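Local coordinates for TPR repeat-containing protein YrrB (Bacillus subtilis, PDB 2Q7F), which may act as a TPR-repeat mediator in complexes among RNA sulfuration components, RNA processing components and aminoacyl-tRNA synthetases, at residues K54-A57 with I58-I61; E109-D112 with M113-A117; D176-L179 with S180-A184; P224-M227 with L228-H231. All coordinates share one frame; numbering follows the deposited sequence.

All four contacts are local but sample two situations in the TPR superhelix. Contacts 1 and 4 are helix starts near the chain ends, with centres about 51 Å apart on opposite sides of its middle; contacts 2 and 3 are turns within helices 107-120 and 176-188, their centres about 12 and 18 Å from the centre of the chain. The inner pair repeat an alanine and a phenylalanine one turn apart, flanked by an Asp-Lys salt bridge of uncertain geometry in contact 2 and a backbone-bonded serine in contact 3. Contact 1 is capped by a carboxylate, whereas contact 4 has a histidine at its N-cap. Contacts 1, 3 and 4 include exposed residues; contact 2 does not.

Contact 1 (K54-A57 with I58-I61); sequences KEDA and IPYI
Asp56 reaches forward with its carboxylate to Ile58 N and caps the start of helix 57-69, the first helix of the second tetratricopeptide repeat. Asp56 OD2 accepts from Ile58 N at 2.8 Å, closing an Asx turn, although an N-H...O angle of 135° shows the bond to be bent. The acid reaches this place because CG stands anti to its own backbone N (chi1 -160°). Pro59, which has no N-H to offer the cap, brings CD to 3.3 Å from Asp56 OD2.

The tight part of the contact is around the buried Tyr60. Asp56 O and Ala57 O both lie at the edge of the Tyr60 ring, in its plane, Asp56 O 3.0 Å from Tyr60 CD2. Phe79, Lys82 and Leu86 of helix 73-86, with Ile50 of helix 46-50, surround the same tyrosine. Ile61 sits one turn beyond Ala57 and donates its N to Ala57 O at 3.0 Å, in the carbonyl plane, while its side chain packs toward Ala83.

Toward solvent the packing thins out. Ile58 is largely exposed, and the Lys54 chain, bent at two of its torsions, brings Lys54 CD no nearer to Tyr60 OH than 4.2 Å. The loop backbone makes the firmer link: Tyr60 OH donates to Lys54 O at 3.2 Å, with a C=O...O angle of 114°.

Contact 2 (E109-D112 with M113-A117); sequences EAKD and MFEKA
Ala110 and Phe114 meet one helical turn apart, Phe114 CE2 lying 4.2 Å from Ala110 CB. The phenylalanine also crowds the alanine carbonyl: Phe114 CD2 is 3.1 Å from Ala110 O, which stands oblique to the ring, and the same oxygen takes the Phe114 N-H, N to O 2.9 Å, with an angle of 161° at the hydrogen. With CG anti to its carbonyl carbon (chi1 -72°), the Phe114 ring is carried back along the helix toward Ala110. On the next flank Met113 repeats the approach with an aliphatic chain, setting CG 3.4 Å from Glu109 O.

The charged flanks are less tightly joined. Lys111 and Glu115 run side by side and point the same way, yet Lys111 NZ and Glu115 OE1 remain 4.8 Å apart, so any attraction acts without direct contact. Asp112 OD1 and Lys116 NZ form a salt bridge of 3.6 Å, whose exact geometry is doubtful because the position of OD1 is less certain. Arg119 brings a like charge close to that lysine.

Further out, neighbouring helices cover the apolar pair. Val102 of helix 91-103 touches both Ala110 and Phe114, and Leu127 and Met130 of helix 125-137 touch the ring. An alanine followed one turn later by an aromatic residue, packed against both adjacent helices, matches the small and aromatic consensus positions of the second helix of a tetratricopeptide repeat, here the third.

Contact 3 (D176-L179 with S180-A184); sequences DEAL and SQFAA
Phe182 leans back over the preceding turn, and its side chain can be followed outward along Ala178. Phe182 CB lies 3.6 Å from Ala178 O. Phe182 CG and CD2 then pass Ala178 O, each at 3.4 Å, with CD1 farther at 4.1 Å, and the oxygen stands over one face of the ring. Farther along, Phe182 CE2 reaches Ala178 CB at 4.0 Å, an apolar contact set up by a CG anti to the carbonyl carbon (chi1 -67°). The ring also meets Asn198 and Thr202 of helix 193-205, while Ala178 rests on Ala170 of helix 159-172. An alanine and an aromatic one turn apart, packed between adjoining helices, match the consensus of the second helix of a tetratricopeptide repeat, here the fifth. Phe182 N donates to Ala178 O at 2.7 Å with a nearly straight angle of 175°.

Ser180, on an exposed flank, binds inward to the main chain. Asp176 O accepts from Ser180 N at 2.9 Å and from Ser180 OG at 3.1 Å, the two donors arriving from opposite faces of the carbonyl plane. The polar ends of other residues look to neighbours: Asp176 OD2 forms a salt bridge with Lys206, and Gln181 OE1 accepts from Arg162.

Contact 4 (P224-M227 with L228-H231); sequences PDHM and LALH
The start of helix 227-233, which follows the sixth tetratricopeptide repeat, is formed where His226 at the N-cap turns its ring toward Ala229. His226 is also the centre of an inverse gamma turn just before the helix. With CG anti to the backbone N (chi1 -154°), the imidazole presents its edge to the first turn: His226 CD2 lies 3.2 Å from Ala229 N, near the ring plane, and 3.4 Å from Ala229 CB. His226 O accepts from Leu230 N at 2.9 Å, in the carbonyl plane.

One residue later, Met227 O accepts from His231 N at 2.8 Å with an angle of 169°. The same oxygen stands 3.0 Å above one face of the His231 ring, offset toward its rim. Met227 and His231 run alongside each other, pointing the same way, and Met227 SD comes to 4.0 Å from His231 NE2, obliquely to the ring. Leu230 adds a looser apolar touch, its CD1 4.4 Å from Met227 CG.

His226 and Ala229 face helices 193-205 and 211-222: His226 meets Tyr197 ring to ring, and Ala229 packs on Tyr197 and Ile220. A further helix laid against the final helix pair is consistent with the C-terminal capping helix of many TPR domains.

Contact 1 (K54-A57 with I58-I61)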
ATOM      1  N   LYS A  54      32.523   1.380 -11.309  1.00 79.61           N
ATOM      2  CA  LYS A  54      31.672   0.541 -12.162  1.00 78.91           C
ATOM      3  C   LYS A  54      31.090  -0.687 -11.461  1.00 78.11           C
ATOM      4  O   LYS A  54      30.058  -1.205 -11.874  1.00 78.04           O
ATOM      5  CB  LYS A  54      32.448   0.070 -13.401  1.00 79.15           C
ATOM      6  CG  LYS A  54      33.021   1.161 -14.284  1.00 79.74           C
ATOM      7  CD  LYS A  54      31.954   1.940 -15.033  1.00 80.96           C
ATOM      8  CE  LYS A  54      32.589   3.010 -15.914  1.00 82.20           C
ATOM      9  NZ  LYS A  54      33.700   3.749 -15.222  1.00 82.93           N
ATOM     10  N   GLU A  55      31.766  -1.133 -10.406  1.00 77.17           N
ATOM     11  CA  GLU A  55      31.466  -2.390  -9.721  1.00 76.05           C
ATOM     12  C   GLU A  55      30.454  -2.265  -8.584  1.00 75.01           C
ATOM     13  O   GLU A  55      29.859  -3.263  -8.177  1.00 74.94           O
ATOM     14  CB  GLU A  55      32.772  -3.026  -9.208  1.00 76.26           C
ATOM     15  CG  GLU A  55      33.411  -4.050 -10.157  1.00 76.66           C
ATOM     16  CD  GLU A  55      33.044  -3.828 -11.623  1.00 76.89           C
ATOM     17  OE1 GLU A  55      33.622  -2.917 -12.267  1.00 76.63           O
ATOM     18  OE2 GLU A  55      32.174  -4.574 -12.126  1.00 76.28           O
ATOM     19  N   ASP A  56      30.255  -1.052  -8.076  1.00 73.60           N
ATOM     20  CA  ASP A  56      29.328  -0.837  -6.966  1.00 72.22           C
ATOM     21  C   ASP A  56      27.877  -0.632  -7.440  1.00 70.77           C
ATOM     22  O   ASP A  56      27.619   0.112  -8.379  1.00 70.54           O
ATOM     23  CB  ASP A  56      29.796   0.335  -6.093  1.00 72.38           C
ATOM     24  CG  ASP A  56      29.181   0.313  -4.697  1.00 73.21           C
ATOM     25  OD1 ASP A  56      29.930   0.515  -3.719  1.00 74.62           O
ATOM     26  OD2 ASP A  56      27.956   0.093  -4.564  1.00 73.62           O
ATOM     27  N   ALA A  57      26.943  -1.299  -6.769  1.00 69.06           N
ATOM     28  CA  ALA A  57      25.514  -1.205  -7.073  1.00 67.44           C
ATOM     29  C   ALA A  57      24.885   0.096  -6.573  1.00 66.15           C
ATOM     30  O   ALA A  57      24.096   0.711  -7.285  1.00 65.63           O
ATOM     31  CB  ALA A  57      24.768  -2.413  -6.493  1.00 67.28           C
ATOM     32  N   ILE A  58      25.257   0.496  -5.352  1.00 64.79           N
ATOM     33  CA  ILE A  58      24.722   1.686  -4.660  1.00 63.31           C
ATOM     34  C   ILE A  58      24.611   2.950  -5.529  1.00 62.21           C
ATOM     35  O   ILE A  58      23.554   3.576  -5.550  1.00 62.40           O
ATOM     36  CB  ILE A  58      25.514   2.011  -3.334  1.00 63.51           C
ATOM     37  CG1 ILE A  58      25.638   0.775  -2.421  1.00 63.32           C
ATOM     38  CG2 ILE A  58      24.915   3.219  -2.593  1.00 62.68           C
ATOM     39  CD1 ILE A  58      24.366   0.374  -1.684  1.00 64.40           C
ATOM     40  N   PRO A  59      25.693   3.341  -6.234  1.00 61.05           N
ATOM     41  CA  PRO A  59      25.567   4.534  -7.073  1.00 60.23           C
ATOM     42  C   PRO A  59      24.551   4.393  -8.219  1.00 59.43           C
ATOM     43  O   PRO A  59      23.871   5.367  -8.551  1.00 59.12           O
ATOM     44  CB  PRO A  59      26.982   4.735  -7.614  1.00 60.10           C
ATOM     45  CG  PRO A  59      27.618   3.420  -7.518  1.00 60.41           C
ATOM     46  CD  PRO A  59      27.053   2.780  -6.303  1.00 60.83           C
ATOM     47  N   TYR A  60      24.443   3.197  -8.804  1.00 58.48           N
ATOM     48  CA  TYR A  60      23.395   2.933  -9.787  1.00 57.75           C
ATOM     49  C   TYR A  60      22.005   3.054  -9.172  1.00 56.82           C
ATOM     50  O   TYR A  60      21.095   3.559  -9.811  1.00 56.68           O
ATOM     51  CB  TYR A  60      23.546   1.562 -10.429  1.00 57.81           C
ATOM     52  CG  TYR A  60      24.782   1.378 -11.276  1.00 58.18           C
ATOM     53  CD1 TYR A  60      24.783   1.702 -12.636  1.00 58.60           C
ATOM     54  CD2 TYR A  60      25.942   0.845 -10.727  1.00 58.14           C
ATOM     55  CE1 TYR A  60      25.926   1.507 -13.425  1.00 58.18           C
ATOM     56  CE2 TYR A  60      27.081   0.645 -11.500  1.00 58.55           C
ATOM     57  CZ  TYR A  60      27.070   0.974 -12.843  1.00 58.79           C
ATOM     58  OH  TYR A  60      28.214   0.768 -13.586  1.00 59.14           O
ATOM     59  N   ILE A  61      21.848   2.604  -7.932  1.00 55.92           N
ATOM     60  CA  ILE A  61      20.554   2.704  -7.255  1.00 55.18           C
ATOM     61  C   ILE A  61      20.192   4.167  -7.002  1.00 54.80           C
ATOM     62  O   ILE A  61      19.071   4.590  -7.293  1.00 54.79           O
ATOM     63  CB  ILE A  61      20.505   1.909  -5.925  1.00 55.08           C
ATOM     64  CG1 ILE A  61      20.876   0.441  -6.157  1.00 54.79           C
ATOM     65  CG2 ILE A  61      19.122   2.022  -5.300  1.00 54.32           C
ATOM     66  CD1 ILE A  61      21.107  -0.354  -4.883  1.00 55.06           C
TER

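Contact 2 (E109-D112 with M113-A117)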
ATOM      1  N   GLU A 109       3.807  -7.196 -11.386  1.00 55.54           N
ATOM      2  CA  GLU A 109       5.246  -6.999 -11.441  1.00 55.37           C
ATOM      3  C   GLU A 109       5.725  -6.221 -10.214  1.00 54.50           C
ATOM      4  O   GLU A 109       6.859  -6.410  -9.753  1.00 54.23           O
ATOM      5  CB  GLU A 109       5.622  -6.266 -12.737  1.00 56.16           C
ATOM      6  CG  GLU A 109       5.136  -6.940 -14.050  1.00 58.29           C
ATOM      7  CD  GLU A 109       3.609  -7.072 -14.170  1.00 61.58           C
ATOM      8  OE1 GLU A 109       3.136  -8.072 -14.757  1.00 63.43           O
ATOM      9  OE2 GLU A 109       2.875  -6.186 -13.679  1.00 63.17           O
ATOM     10  N   ALA A 110       4.856  -5.358  -9.684  1.00 53.44           N
ATOM     11  CA  ALA A 110       5.125  -4.670  -8.412  1.00 52.65           C
ATOM     12  C   ALA A 110       5.110  -5.635  -7.214  1.00 52.41           C
ATOM     13  O   ALA A 110       5.904  -5.493  -6.282  1.00 52.00           O
ATOM     14  CB  ALA A 110       4.157  -3.528  -8.201  1.00 52.16           C
ATOM     15  N   LYS A 111       4.214  -6.622  -7.249  1.00 52.03           N
ATOM     16  CA  LYS A 111       4.201  -7.668  -6.227  1.00 51.80           C
ATOM     17  C   LYS A 111       5.507  -8.454  -6.273  1.00 51.21           C
ATOM     18  O   LYS A 111       6.143  -8.714  -5.251  1.00 51.23           O
ATOM     19  CB  LYS A 111       3.019  -8.624  -6.428  1.00 51.97           C
ATOM     20  CG  LYS A 111       3.067  -9.830  -5.497  1.00 52.67           C
ATOM     21  CD  LYS A 111       2.298 -11.021  -6.036  1.00 55.25           C
ATOM     22  CE  LYS A 111       2.648 -12.278  -5.252  1.00 55.64           C
ATOM     23  NZ  LYS A 111       1.597 -13.308  -5.432  1.00 57.36           N
ATOM     24  N   ASP A 112       5.895  -8.828  -7.481  1.00 50.67           N
ATOM     25  CA  ASP A 112       7.115  -9.568  -7.702  1.00 50.20           C
ATOM     26  C   ASP A 112       8.308  -8.793  -7.109  1.00 49.33           C
ATOM     27  O   ASP A 112       9.074  -9.349  -6.320  1.00 49.18           O
ATOM     28  CB  ASP A 112       7.259  -9.835  -9.202  1.00 50.56           C
ATOM     29  CG  ASP A 112       8.329 -10.846  -9.518  1.00 52.99           C
ATOM     30  OD1 ASP A 112       9.527 -10.481  -9.489  1.00 55.81           O
ATOM     31  OD2 ASP A 112       7.976 -12.005  -9.826  1.00 55.62           O
ATOM     32  N   MET A 113       8.428  -7.505  -7.445  1.00 48.17           N
ATOM     33  CA  MET A 113       9.540  -6.674  -6.967  1.00 46.87           C
ATOM     34  C   MET A 113       9.535  -6.481  -5.460  1.00 46.67           C
ATOM     35  O   MET A 113      10.596  -6.572  -4.813  1.00 46.38           O
ATOM     36  CB  MET A 113       9.568  -5.295  -7.652  1.00 46.74           C
ATOM     37  CG  MET A 113      10.040  -5.273  -9.130  1.00 45.19           C
ATOM     38  SD  MET A 113      11.672  -5.989  -9.500  1.00 42.07           S
ATOM     39  CE  MET A 113      11.199  -7.627 -10.076  1.00 41.02           C
ATOM     40  N   PHE A 114       8.355  -6.209  -4.902  1.00 46.15           N
ATOM     41  CA  PHE A 114       8.237  -5.980  -3.458  1.00 46.04           C
ATOM     42  C   PHE A 114       8.538  -7.226  -2.650  1.00 46.37           C
ATOM     43  O   PHE A 114       9.178  -7.151  -1.610  1.00 46.47           O
ATOM     44  CB  PHE A 114       6.877  -5.407  -3.074  1.00 45.56           C
ATOM     45  CG  PHE A 114       6.694  -3.981  -3.472  1.00 45.59           C
ATOM     46  CD1 PHE A 114       7.741  -3.064  -3.346  1.00 46.13           C
ATOM     47  CD2 PHE A 114       5.476  -3.537  -3.966  1.00 46.07           C
ATOM     48  CE1 PHE A 114       7.582  -1.720  -3.725  1.00 45.65           C
ATOM     49  CE2 PHE A 114       5.307  -2.198  -4.342  1.00 46.25           C
ATOM     50  CZ  PHE A 114       6.365  -1.290  -4.218  1.00 45.45           C
ATOM     51  N   GLU A 115       8.073  -8.374  -3.127  1.00 46.89           N
ATOM     52  CA  GLU A 115       8.343  -9.617  -2.437  1.00 47.56           C
ATOM     53  C   GLU A 115       9.835  -9.975  -2.525  1.00 47.41           C
ATOM     54  O   GLU A 115      10.393 -10.550  -1.588  1.00 47.70           O
ATOM     55  CB  GLU A 115       7.430 -10.737  -2.949  1.00 47.78           C
ATOM     56  CG  GLU A 115       6.988 -11.692  -1.839  1.00 50.31           C
ATOM     57  CD  GLU A 115       5.587 -12.263  -2.043  1.00 52.96           C
ATOM     58  OE1 GLU A 115       4.615 -11.484  -2.125  1.00 54.18           O
ATOM     59  OE2 GLU A 115       5.455 -13.501  -2.108  1.00 54.43           O
ATOM     60  N   LYS A 116      10.485  -9.610  -3.629  1.00 47.33           N
ATOM     61  CA  LYS A 116      11.934  -9.800  -3.754  1.00 46.98           C
ATOM     62  C   LYS A 116      12.697  -8.878  -2.810  1.00 46.76           C
ATOM     63  O   LYS A 116      13.728  -9.270  -2.247  1.00 46.72           O
ATOM     64  CB  LYS A 116      12.414  -9.606  -5.193  1.00 47.12           C
ATOM     65  CG  LYS A 116      12.035 -10.729  -6.157  1.00 47.40           C
ATOM     66  CD  LYS A 116      12.795 -10.578  -7.454  1.00 49.17           C
ATOM     67  CE  LYS A 116      12.152 -11.313  -8.606  1.00 49.66           C
ATOM     68  NZ  LYS A 116      12.067 -12.767  -8.357  1.00 51.97           N
ATOM     69  N   ALA A 117      12.188  -7.662  -2.630  1.00 46.42           N
ATOM     70  CA  ALA A 117      12.789  -6.721  -1.690  1.00 46.29           C
ATOM     71  C   ALA A 117      12.749  -7.332  -0.295  1.00 46.52           C
ATOM     72  O   ALA A 117      13.792  -7.487   0.369  1.00 46.61           O
ATOM     73  CB  ALA A 117      12.068  -5.383  -1.728  1.00 45.91           C
TER

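Contact 3 (D176-L179 with S180-A184)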
ATOM      1  N   ASP A 176     -15.291  -8.633  13.089  1.00 63.58           N
ATOM      2  CA  ASP A 176     -15.320  -7.828  14.308  1.00 63.47           C
ATOM      3  C   ASP A 176     -14.018  -7.068  14.481  1.00 63.30           C
ATOM      4  O   ASP A 176     -14.013  -5.904  14.881  1.00 63.18           O
ATOM      5  CB  ASP A 176     -15.627  -8.707  15.519  1.00 63.58           C
ATOM      6  CG  ASP A 176     -16.766  -9.668  15.247  1.00 63.87           C
ATOM      7  OD1 ASP A 176     -16.527 -10.684  14.556  1.00 64.62           O
ATOM      8  OD2 ASP A 176     -17.898  -9.397  15.694  1.00 63.61           O
ATOM      9  N   GLU A 177     -12.919  -7.735  14.148  1.00 63.27           N
ATOM     10  CA  GLU A 177     -11.599  -7.112  14.104  1.00 63.23           C
ATOM     11  C   GLU A 177     -11.505  -6.061  12.989  1.00 62.79           C
ATOM     12  O   GLU A 177     -10.691  -5.132  13.067  1.00 62.99           O
ATOM     13  CB  GLU A 177     -10.503  -8.177  13.959  1.00 63.45           C
ATOM     14  CG  GLU A 177     -10.906  -9.400  13.131  1.00 64.42           C
ATOM     15  CD  GLU A 177     -11.773 -10.387  13.911  1.00 65.98           C
ATOM     16  OE1 GLU A 177     -11.283 -10.969  14.899  1.00 66.81           O
ATOM     17  OE2 GLU A 177     -12.948 -10.584  13.534  1.00 66.78           O
ATOM     18  N   ALA A 178     -12.344  -6.202  11.962  1.00 62.12           N
ATOM     19  CA  ALA A 178     -12.454  -5.189  10.914  1.00 61.49           C
ATOM     20  C   ALA A 178     -13.006  -3.911  11.515  1.00 61.11           C
ATOM     21  O   ALA A 178     -12.437  -2.833  11.330  1.00 60.93           O
ATOM     22  CB  ALA A 178     -13.339  -5.675   9.775  1.00 61.33           C
ATOM     23  N   LEU A 179     -14.104  -4.053  12.257  1.00 60.85           N
ATOM     24  CA  LEU A 179     -14.738  -2.942  12.970  1.00 60.46           C
ATOM     25  C   LEU A 179     -13.796  -2.318  13.995  1.00 60.10           C
ATOM     26  O   LEU A 179     -13.773  -1.101  14.155  1.00 59.84           O
ATOM     27  CB  LEU A 179     -16.026  -3.405  13.642  1.00 60.55           C
ATOM     28  CG  LEU A 179     -17.130  -3.861  12.688  1.00 60.97           C
ATOM     29  CD1 LEU A 179     -18.093  -4.756  13.432  1.00 61.22           C
ATOM     30  CD2 LEU A 179     -17.864  -2.680  12.032  1.00 60.87           C
ATOM     31  N   SER A 180     -13.018  -3.164  14.673  1.00 59.91           N
ATOM     32  CA  SER A 180     -11.940  -2.701  15.547  1.00 59.75           C
ATOM     33  C   SER A 180     -11.062  -1.696  14.815  1.00 59.27           C
ATOM     34  O   SER A 180     -10.809  -0.598  15.318  1.00 59.12           O
ATOM     35  CB  SER A 180     -11.081  -3.874  16.033  1.00 59.69           C
ATOM     36  OG  SER A 180     -11.855  -4.791  16.775  1.00 60.47           O
ATOM     37  N   GLN A 181     -10.621  -2.076  13.619  1.00 58.86           N
ATOM     38  CA  GLN A 181      -9.753  -1.221  12.818  1.00 58.65           C
ATOM     39  C   GLN A 181     -10.486  -0.005  12.241  1.00 58.45           C
ATOM     40  O   GLN A 181      -9.995   1.120  12.367  1.00 58.37           O
ATOM     41  CB  GLN A 181      -9.029  -2.019  11.723  1.00 58.62           C
ATOM     42  CG  GLN A 181      -8.112  -3.131  12.238  1.00 58.31           C
ATOM     43  CD  GLN A 181      -6.963  -2.627  13.099  1.00 58.86           C
ATOM     44  OE1 GLN A 181      -6.648  -1.437  13.111  1.00 58.71           O
ATOM     45  NE2 GLN A 181      -6.329  -3.542  13.829  1.00 59.00           N
ATOM     46  N   PHE A 182     -11.659  -0.218  11.639  1.00 58.30           N
ATOM     47  CA  PHE A 182     -12.463   0.902  11.116  1.00 58.37           C
ATOM     48  C   PHE A 182     -12.699   1.989  12.175  1.00 58.60           C
ATOM     49  O   PHE A 182     -12.660   3.183  11.859  1.00 58.63           O
ATOM     50  CB  PHE A 182     -13.810   0.435  10.546  1.00 58.12           C
ATOM     51  CG  PHE A 182     -13.704  -0.410   9.299  1.00 58.12           C
ATOM     52  CD1 PHE A 182     -12.770  -0.122   8.307  1.00 57.87           C
ATOM     53  CD2 PHE A 182     -14.567  -1.488   9.105  1.00 58.20           C
ATOM     54  CE1 PHE A 182     -12.683  -0.908   7.153  1.00 57.57           C
ATOM     55  CE2 PHE A 182     -14.487  -2.274   7.956  1.00 57.71           C
ATOM     56  CZ  PHE A 182     -13.543  -1.981   6.978  1.00 57.27           C
ATOM     57  N   ALA A 183     -12.931   1.566  13.421  1.00 58.93           N
ATOM     58  CA  ALA A 183     -13.158   2.483  14.544  1.00 59.40           C
ATOM     59  C   ALA A 183     -11.928   3.330  14.850  1.00 59.78           C
ATOM     60  O   ALA A 183     -12.036   4.541  15.053  1.00 59.83           O
ATOM     61  CB  ALA A 183     -13.601   1.723  15.780  1.00 59.11           C
ATOM     62  N   ALA A 184     -10.760   2.692  14.871  1.00 60.48           N
ATOM     63  CA  ALA A 184      -9.501   3.395  15.134  1.00 61.19           C
ATOM     64  C   ALA A 184      -9.196   4.447  14.059  1.00 61.66           C
ATOM     65  O   ALA A 184      -8.668   5.522  14.370  1.00 61.87           O
ATOM     66  CB  ALA A 184      -8.351   2.404  15.274  1.00 61.05           C
TER

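Contact 4 (P224-M227 with L228-H231)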
ATOM      1  N   PRO A 224     -21.975  14.305   1.456  1.00 72.09           N
ATOM      2  CA  PRO A 224     -23.354  14.209   0.965  1.00 72.06           C
ATOM      3  C   PRO A 224     -23.499  13.551  -0.415  1.00 71.96           C
ATOM      4  O   PRO A 224     -24.613  13.182  -0.793  1.00 72.13           O
ATOM      5  CB  PRO A 224     -23.814  15.674   0.908  1.00 71.99           C
ATOM      6  CG  PRO A 224     -22.900  16.397   1.829  1.00 72.08           C
ATOM      7  CD  PRO A 224     -21.584  15.706   1.687  1.00 72.02           C
ATOM      8  N   ASP A 225     -22.396  13.406  -1.152  1.00 71.70           N
ATOM      9  CA  ASP A 225     -22.431  12.751  -2.468  1.00 71.44           C
ATOM     10  C   ASP A 225     -21.770  11.364  -2.501  1.00 71.04           C
ATOM     11  O   ASP A 225     -21.295  10.912  -3.547  1.00 70.83           O
ATOM     12  CB  ASP A 225     -21.868  13.668  -3.571  1.00 71.61           C
ATOM     13  CG  ASP A 225     -20.399  14.033  -3.362  1.00 71.94           C
ATOM     14  OD1 ASP A 225     -19.553  13.141  -3.129  1.00 71.73           O
ATOM     15  OD2 ASP A 225     -20.088  15.236  -3.465  1.00 73.07           O
ATOM     16  N   HIS A 226     -21.757  10.693  -1.353  1.00 70.78           N
ATOM     17  CA  HIS A 226     -21.252   9.328  -1.260  1.00 70.62           C
ATOM     18  C   HIS A 226     -22.273   8.355  -1.854  1.00 70.48           C
ATOM     19  O   HIS A 226     -23.092   7.785  -1.125  1.00 70.38           O
ATOM     20  CB  HIS A 226     -20.955   8.968   0.197  1.00 70.69           C
ATOM     21  CG  HIS A 226     -19.911   7.906   0.355  1.00 70.90           C
ATOM     22  ND1 HIS A 226     -18.690   8.147   0.945  1.00 71.14           N
ATOM     23  CD2 HIS A 226     -19.898   6.605  -0.018  1.00 71.07           C
ATOM     24  CE1 HIS A 226     -17.972   7.038   0.937  1.00 71.58           C
ATOM     25  NE2 HIS A 226     -18.682   6.087   0.358  1.00 71.48           N
ATOM     26  N   MET A 227     -22.217   8.174  -3.175  1.00 70.35           N
ATOM     27  CA  MET A 227     -23.221   7.395  -3.914  1.00 70.41           C
ATOM     28  C   MET A 227     -23.325   5.939  -3.481  1.00 69.94           C
ATOM     29  O   MET A 227     -24.426   5.381  -3.446  1.00 69.77           O
ATOM     30  CB  MET A 227     -22.991   7.474  -5.426  1.00 70.39           C
ATOM     31  CG  MET A 227     -23.893   8.481  -6.135  1.00 70.89           C
ATOM     32  SD  MET A 227     -24.187   8.072  -7.874  1.00 71.66           S
ATOM     33  CE  MET A 227     -22.526   8.169  -8.562  1.00 71.17           C
ATOM     34  N   LEU A 228     -22.184   5.333  -3.159  1.00 69.47           N
ATOM     35  CA  LEU A 228     -22.163   3.974  -2.622  1.00 69.08           C
ATOM     36  C   LEU A 228     -22.854   3.884  -1.257  1.00 68.92           C
ATOM     37  O   LEU A 228     -23.650   2.973  -1.023  1.00 68.96           O
ATOM     38  CB  LEU A 228     -20.736   3.421  -2.574  1.00 69.06           C
ATOM     39  CG  LEU A 228     -20.255   2.516  -3.722  1.00 69.20           C
ATOM     40  CD1 LEU A 228     -20.819   2.892  -5.112  1.00 69.89           C
ATOM     41  CD2 LEU A 228     -18.734   2.469  -3.758  1.00 69.08           C
ATOM     42  N   ALA A 229     -22.576   4.836  -0.368  1.00 68.75           N
ATOM     43  CA  ALA A 229     -23.279   4.896   0.916  1.00 68.65           C
ATOM     44  C   ALA A 229     -24.760   5.105   0.676  1.00 68.66           C
ATOM     45  O   ALA A 229     -25.591   4.556   1.395  1.00 68.92           O
ATOM     46  CB  ALA A 229     -22.718   5.994   1.806  1.00 68.58           C
ATOM     47  N   LEU A 230     -25.082   5.885  -0.351  1.00 68.85           N
ATOM     48  CA  LEU A 230     -26.469   6.157  -0.727  1.00 69.09           C
ATOM     49  C   LEU A 230     -27.192   4.900  -1.200  1.00 69.20           C
ATOM     50  O   LEU A 230     -28.253   4.551  -0.675  1.00 69.12           O
ATOM     51  CB  LEU A 230     -26.542   7.261  -1.794  1.00 69.16           C
ATOM     52  CG  LEU A 230     -26.309   8.698  -1.311  1.00 69.01           C
ATOM     53  CD1 LEU A 230     -26.029   9.627  -2.482  1.00 68.76           C
ATOM     54  CD2 LEU A 230     -27.493   9.194  -0.482  1.00 68.69           C
ATOM     55  N   HIS A 231     -26.606   4.219  -2.182  1.00 69.43           N
ATOM     56  CA  HIS A 231     -27.176   2.987  -2.711  1.00 69.66           C
ATOM     57  C   HIS A 231     -27.230   1.892  -1.649  1.00 69.95           C
ATOM     58  O   HIS A 231     -28.197   1.133  -1.589  1.00 69.94           O
ATOM     59  CB  HIS A 231     -26.403   2.512  -3.943  1.00 69.58           C
ATOM     60  CG  HIS A 231     -26.443   3.475  -5.088  1.00 69.48           C
ATOM     61  ND1 HIS A 231     -27.566   4.211  -5.405  1.00 69.36           N
ATOM     62  CD2 HIS A 231     -25.502   3.814  -6.001  1.00 69.29           C
ATOM     63  CE1 HIS A 231     -27.312   4.968  -6.457  1.00 69.15           C
ATOM     64  NE2 HIS A 231     -26.068   4.745  -6.838  1.00 69.73           N
TER